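Local coordinates for molybdopterin-guanine dinucleotide biosynthesis protein A (MobA) (Archaeoglobus fulgidus, PDB 3NGW) that probably transfers GMP from GTP to the molybdenum-molybdopterin cofactor in molybdenum cofactor biosynthesis, at residues R13-C24 with I179-E189. Residues are numbered along the deposited sequence; the frame is centred on the assembly and turned at random.
Sequences RIGMEKTEVMLC and INTPDDLKRAE. With CA (calcium ion), chain C.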
loop_
_atom_site.group_PDB
_atom_site.type_symbol
_atom_site.label_atom_id
_atom_site.label_comp_id
_atom_site.label_asym_id
_atom_site.label_seq_id
_atom_site.Cartn_x
_atom_site.Cartn_y
_atom_site.Cartn_z
ATOM N N ARG A 13 4.104 -17.019 -3.755
ATOM C CA ARG A 13 3.084 -18.034 -3.976
ATOM C C ARG A 13 2.516 -18.004 -5.404
ATOM O O ARG A 13 1.827 -18.938 -5.805
ATOM C CB ARG A 13 1.940 -17.891 -2.959
ATOM C CG ARG A 13 2.266 -18.260 -1.498
ATOM C CD ARG A 13 2.769 -19.700 -1.343
ATOM N NE ARG A 13 2.152 -20.593 -2.318
ATOM C CZ ARG A 13 0.900 -21.040 -2.259
ATOM N NH1 ARG A 13 0.434 -21.838 -3.208
ATOM N NH2 ARG A 13 0.116 -20.710 -1.248
ATOM N N ILE A 14 2.796 -16.951 -6.176
ATOM C CA ILE A 14 2.289 -16.883 -7.550
ATOM C C ILE A 14 3.355 -17.096 -8.622
ATOM O O ILE A 14 3.064 -17.061 -9.820
ATOM C CB ILE A 14 1.542 -15.559 -7.850
ATOM C CG1 ILE A 14 2.290 -14.376 -7.257
ATOM C CG2 ILE A 14 0.119 -15.637 -7.298
ATOM C CD1 ILE A 14 2.119 -14.239 -5.748
ATOM N N GLY A 15 4.588 -17.320 -8.181
ATOM C CA GLY A 15 5.689 -17.569 -9.096
ATOM C C GLY A 15 5.990 -16.504 -10.132
ATOM O O GLY A 15 6.303 -16.828 -11.278
HETATM N N MSE A 16 5.905 -15.239 -9.728
HETATM C CA MSE A 16 6.188 -14.124 -10.623
HETATM C C MSE A 16 5.981 -12.798 -9.899
HETATM O O MSE A 16 5.102 -12.681 -9.047
HETATM C CB MSE A 16 5.284 -14.180 -11.851
HETATM C CG MSE A 16 3.816 -13.967 -11.549
HETATM SE SE MSE A 16 2.793 -13.736 -13.170
HETATM C CE MSE A 16 2.070 -15.533 -13.303
ATOM N N GLU A 17 6.791 -11.801 -10.241
ATOM C CA GLU A 17 6.679 -10.497 -9.605
ATOM C C GLU A 17 5.266 -9.966 -9.709
ATOM O O GLU A 17 4.624 -10.070 -10.752
ATOM C CB GLU A 17 7.666 -9.514 -10.228
ATOM C CG GLU A 17 9.096 -9.761 -9.786
ATOM C CD GLU A 17 10.061 -8.753 -10.353
ATOM O OE1 GLU A 17 9.875 -7.541 -10.113
ATOM O OE2 GLU A 17 11.012 -9.173 -11.041
ATOM N N LYS A 18 4.785 -9.394 -8.617
ATOM C CA LYS A 18 3.431 -8.876 -8.572
ATOM C C LYS A 18 3.094 -7.921 -9.707
ATOM O O LYS A 18 1.996 -7.970 -10.269
ATOM C CB LYS A 18 3.184 -8.175 -7.245
ATOM C CG LYS A 18 1.994 -8.714 -6.489
ATOM C CD LYS A 18 2.328 -10.017 -5.805
ATOM C CE LYS A 18 1.265 -10.357 -4.795
ATOM N NZ LYS A 18 1.832 -11.152 -3.681
ATOM N N THR A 19 4.038 -7.048 -10.040
ATOM C CA THR A 19 3.831 -6.062 -11.092
ATOM C C THR A 19 3.496 -6.690 -12.437
ATOM O O THR A 19 2.714 -6.146 -13.218
ATOM C CB THR A 19 5.079 -5.171 -11.257
ATOM O OG1 THR A 19 6.214 -5.988 -11.566
ATOM C CG2 THR A 19 5.359 -4.405 -9.980
ATOM N N GLU A 20 4.080 -7.852 -12.693
ATOM C CA GLU A 20 3.872 -8.542 -13.953
ATOM C C GLU A 20 2.600 -9.385 -14.046
ATOM O O GLU A 20 2.222 -9.811 -15.135
ATOM C CB GLU A 20 5.109 -9.390 -14.261
ATOM C CG GLU A 20 6.413 -8.587 -14.225
ATOM C CD GLU A 20 6.289 -7.221 -14.911
ATOM O OE1 GLU A 20 5.920 -7.181 -16.102
ATOM O OE2 GLU A 20 6.560 -6.189 -14.259
ATOM N N VAL A 21 1.941 -9.621 -12.917
ATOM C CA VAL A 21 0.711 -10.410 -12.899
ATOM C C VAL A 21 -0.328 -9.833 -13.860
ATOM O O VAL A 21 -0.579 -8.625 -13.871
ATOM C CB VAL A 21 0.099 -10.456 -11.487
ATOM C CG1 VAL A 21 -1.192 -11.252 -11.500
ATOM C CG2 VAL A 21 1.094 -11.061 -10.517
HETATM N N MSE A 22 -0.931 -10.706 -14.660
HETATM C CA MSE A 22 -1.934 -10.297 -15.642
HETATM C C MSE A 22 -3.345 -10.332 -15.090
HETATM O O MSE A 22 -3.872 -11.397 -14.782
HETATM C CB MSE A 22 -1.862 -11.201 -16.871
HETATM C CG MSE A 22 -0.639 -10.969 -17.722
HETATM SE SE MSE A 22 -0.735 -9.273 -18.646
HETATM C CE MSE A 22 -1.748 -9.874 -20.201
ATOM N N LEU A 23 -3.955 -9.163 -14.979
ATOM C CA LEU A 23 -5.311 -9.063 -14.477
ATOM C C LEU A 23 -6.168 -8.516 -15.605
ATOM O O LEU A 23 -6.011 -7.364 -16.003
ATOM C CB LEU A 23 -5.366 -8.109 -13.297
ATOM C CG LEU A 23 -6.170 -8.537 -12.073
ATOM C CD1 LEU A 23 -6.564 -7.277 -11.333
ATOM C CD2 LEU A 23 -7.406 -9.331 -12.460
ATOM N N CYS A 24 -7.067 -9.345 -16.123
ATOM C CA CYS A 24 -7.941 -8.938 -17.212
ATOM C C CYS A 24 -7.142 -8.353 -18.365
ATOM O O CYS A 24 -7.485 -7.300 -18.898
ATOM C CB CYS A 24 -8.976 -7.919 -16.725
ATOM S SG CYS A 24 -10.543 -8.686 -16.181
ATOM N N ILE A 179 -4.254 -10.144 -3.522
ATOM C CA ILE A 179 -3.861 -11.196 -4.446
ATOM C C ILE A 179 -2.507 -11.745 -4.020
ATOM O O ILE A 179 -1.481 -11.094 -4.224
ATOM C CB ILE A 179 -3.703 -10.689 -5.879
ATOM C CG1 ILE A 179 -5.036 -10.156 -6.401
ATOM C CG2 ILE A 179 -3.181 -11.815 -6.764
ATOM C CD1 ILE A 179 -4.974 -9.693 -7.847
ATOM N N ASN A 180 -2.495 -12.938 -3.430
ATOM C CA ASN A 180 -1.238 -13.541 -2.987
ATOM C C ASN A 180 -1.041 -14.983 -3.451
ATOM O O ASN A 180 0.091 -15.422 -3.645
ATOM C CB ASN A 180 -1.139 -13.516 -1.456
ATOM C CG ASN A 180 -1.226 -12.112 -0.880
ATOM O OD1 ASN A 180 -2.277 -11.471 -0.928
ATOM N ND2 ASN A 180 -0.115 -11.624 -0.332
ATOM N N THR A 181 -2.137 -15.716 -3.625
ATOM C CA THR A 181 -2.063 -17.120 -4.019
ATOM C C THR A 181 -2.899 -17.513 -5.242
ATOM O O THR A 181 -3.760 -16.768 -5.680
ATOM C CB THR A 181 -2.498 -18.010 -2.857
ATOM O OG1 THR A 181 -3.783 -17.582 -2.396
ATOM C CG2 THR A 181 -1.518 -17.923 -1.730
ATOM N N PRO A 182 -2.656 -18.711 -5.796
ATOM C CA PRO A 182 -3.397 -19.186 -6.972
ATOM C C PRO A 182 -4.910 -18.984 -6.911
ATOM O O PRO A 182 -5.516 -18.577 -7.901
ATOM C CB PRO A 182 -3.007 -20.655 -7.050
ATOM C CG PRO A 182 -1.566 -20.620 -6.585
ATOM C CD PRO A 182 -1.659 -19.711 -5.369
ATOM N N ASP A 183 -5.526 -19.273 -5.769
ATOM C CA ASP A 183 -6.967 -19.085 -5.652
ATOM C C ASP A 183 -7.389 -17.604 -5.790
ATOM O O ASP A 183 -8.528 -17.313 -6.154
ATOM C CB ASP A 183 -7.491 -19.672 -4.332
ATOM C CG ASP A 183 -6.708 -19.204 -3.120
ATOM O OD1 ASP A 183 -7.342 -18.849 -2.115
ATOM O OD2 ASP A 183 -5.466 -19.209 -3.158
ATOM N N ASP A 184 -6.472 -16.678 -5.513
ATOM C CA ASP A 184 -6.763 -15.260 -5.644
ATOM C C ASP A 184 -6.819 -14.831 -7.105
ATOM O O ASP A 184 -7.709 -14.081 -7.480
ATOM C CB ASP A 184 -5.714 -14.413 -4.928
ATOM C CG ASP A 184 -5.733 -14.607 -3.426
ATOM O OD1 ASP A 184 -6.817 -14.901 -2.892
ATOM O OD2 ASP A 184 -4.675 -14.460 -2.776
ATOM N N LEU A 185 -5.858 -15.270 -7.921
ATOM C CA LEU A 185 -5.861 -14.914 -9.344
ATOM C C LEU A 185 -7.166 -15.365 -9.980
ATOM O O LEU A 185 -7.749 -14.648 -10.787
ATOM C CB LEU A 185 -4.687 -15.564 -10.095
ATOM C CG LEU A 185 -3.325 -14.864 -10.015
ATOM C CD1 LEU A 185 -2.981 -14.659 -8.567
ATOM C CD2 LEU A 185 -2.246 -15.683 -10.711
ATOM N N LYS A 186 -7.624 -16.554 -9.603
ATOM C CA LYS A 186 -8.861 -17.090 -10.143
ATOM C C LYS A 186 -10.014 -16.179 -9.776
ATOM O O LYS A 186 -10.834 -15.853 -10.626
ATOM C CB LYS A 186 -9.118 -18.490 -9.592
ATOM C CG LYS A 186 -10.285 -19.229 -10.231
ATOM C CD LYS A 186 -10.359 -20.663 -9.692
ATOM C CE LYS A 186 -11.457 -21.491 -10.345
ATOM N NZ LYS A 186 -12.811 -21.002 -10.004
ATOM N N ARG A 187 -10.080 -15.762 -8.514
ATOM C CA ARG A 187 -11.164 -14.879 -8.085
ATOM C C ARG A 187 -10.976 -13.480 -8.664
ATOM O O ARG A 187 -11.919 -12.889 -9.192
ATOM C CB ARG A 187 -11.241 -14.795 -6.555
ATOM C CG ARG A 187 -12.679 -14.800 -6.033
ATOM C CD ARG A 187 -13.008 -13.627 -5.112
ATOM N NE ARG A 187 -12.344 -13.708 -3.811
ATOM C CZ ARG A 187 -12.597 -12.888 -2.790
ATOM N NH1 ARG A 187 -11.941 -13.026 -1.642
ATOM N NH2 ARG A 187 -13.513 -11.933 -2.910
ATOM N N ALA A 188 -9.755 -12.960 -8.556
ATOM C CA ALA A 188 -9.427 -11.636 -9.075
ATOM C C ALA A 188 -9.928 -11.507 -10.504
ATOM O O ALA A 188 -10.496 -10.485 -10.879
ATOM C CB ALA A 188 -7.929 -11.408 -9.026
ATOM N N GLU A 189 -9.718 -12.553 -11.295
ATOM C CA GLU A 189 -10.165 -12.565 -12.680
ATOM C C GLU A 189 -11.673 -12.411 -12.770
ATOM O O GLU A 189 -12.157 -11.608 -13.557
ATOM C CB GLU A 189 -9.762 -13.867 -13.370
ATOM C CG GLU A 189 -8.484 -13.793 -14.182
ATOM C CD GLU A 189 -8.556 -12.764 -15.302
ATOM O OE1 GLU A 189 -9.561 -12.741 -16.045
ATOM O OE2 GLU A 189 -7.594 -11.986 -15.449
HETATM CA CA CA C . -6.180 -14.535 -0.343
#
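Glu189 accepts a hydrogen bond from the backbone of Cys24, the one such bond between 13-24 and 179-189. Cys24 N lies 2.8 Å from Glu189 OE2, nearly straight at 165°, on the syn side of the carboxylate. The Glu189 chain bends at its second torsion (chi2 -60°), which turns the carboxylate back to Cys24. A disulfide from Cys24 to Cys192 ties the same loop covalently to the same helix.

Apolar contacts run along the helix. Ile14 CG2 meets Leu185 CD1 at 3.5 Å, and Val21 CG1 rests more loosely near Leu185 CG. Further along, Leu23 CD2 packs on Ala188 CB at 4.0 Å.

At the helix start, Arg13 crosses Thr181 obliquely and Pro182 at about a right angle. Its bent chain brings NH2 within 3.3 Å of Thr181 CG2, while NH1 lies 3.7 Å from Pro182 CD. Lys18 passes Ile179, but its ammonium pairs with Asp92.

Asp184 fixes the turn before the helix. Its OD2 accepts from Asn180 N at 2.7 Å and from Thr181 N at 3.0 Å. The same carboxylate binds a calcium ion through OD1, with OD2 a longer second ligand.

The contact sets the later part of the loop after strand 2-6, which in MobA-like transferases probably helps bind the nucleotide, against the C-terminal helix 182-194. Helix 28-36 packs against Val21 and Leu23, and strand 22-23 pairs with strand 26-27.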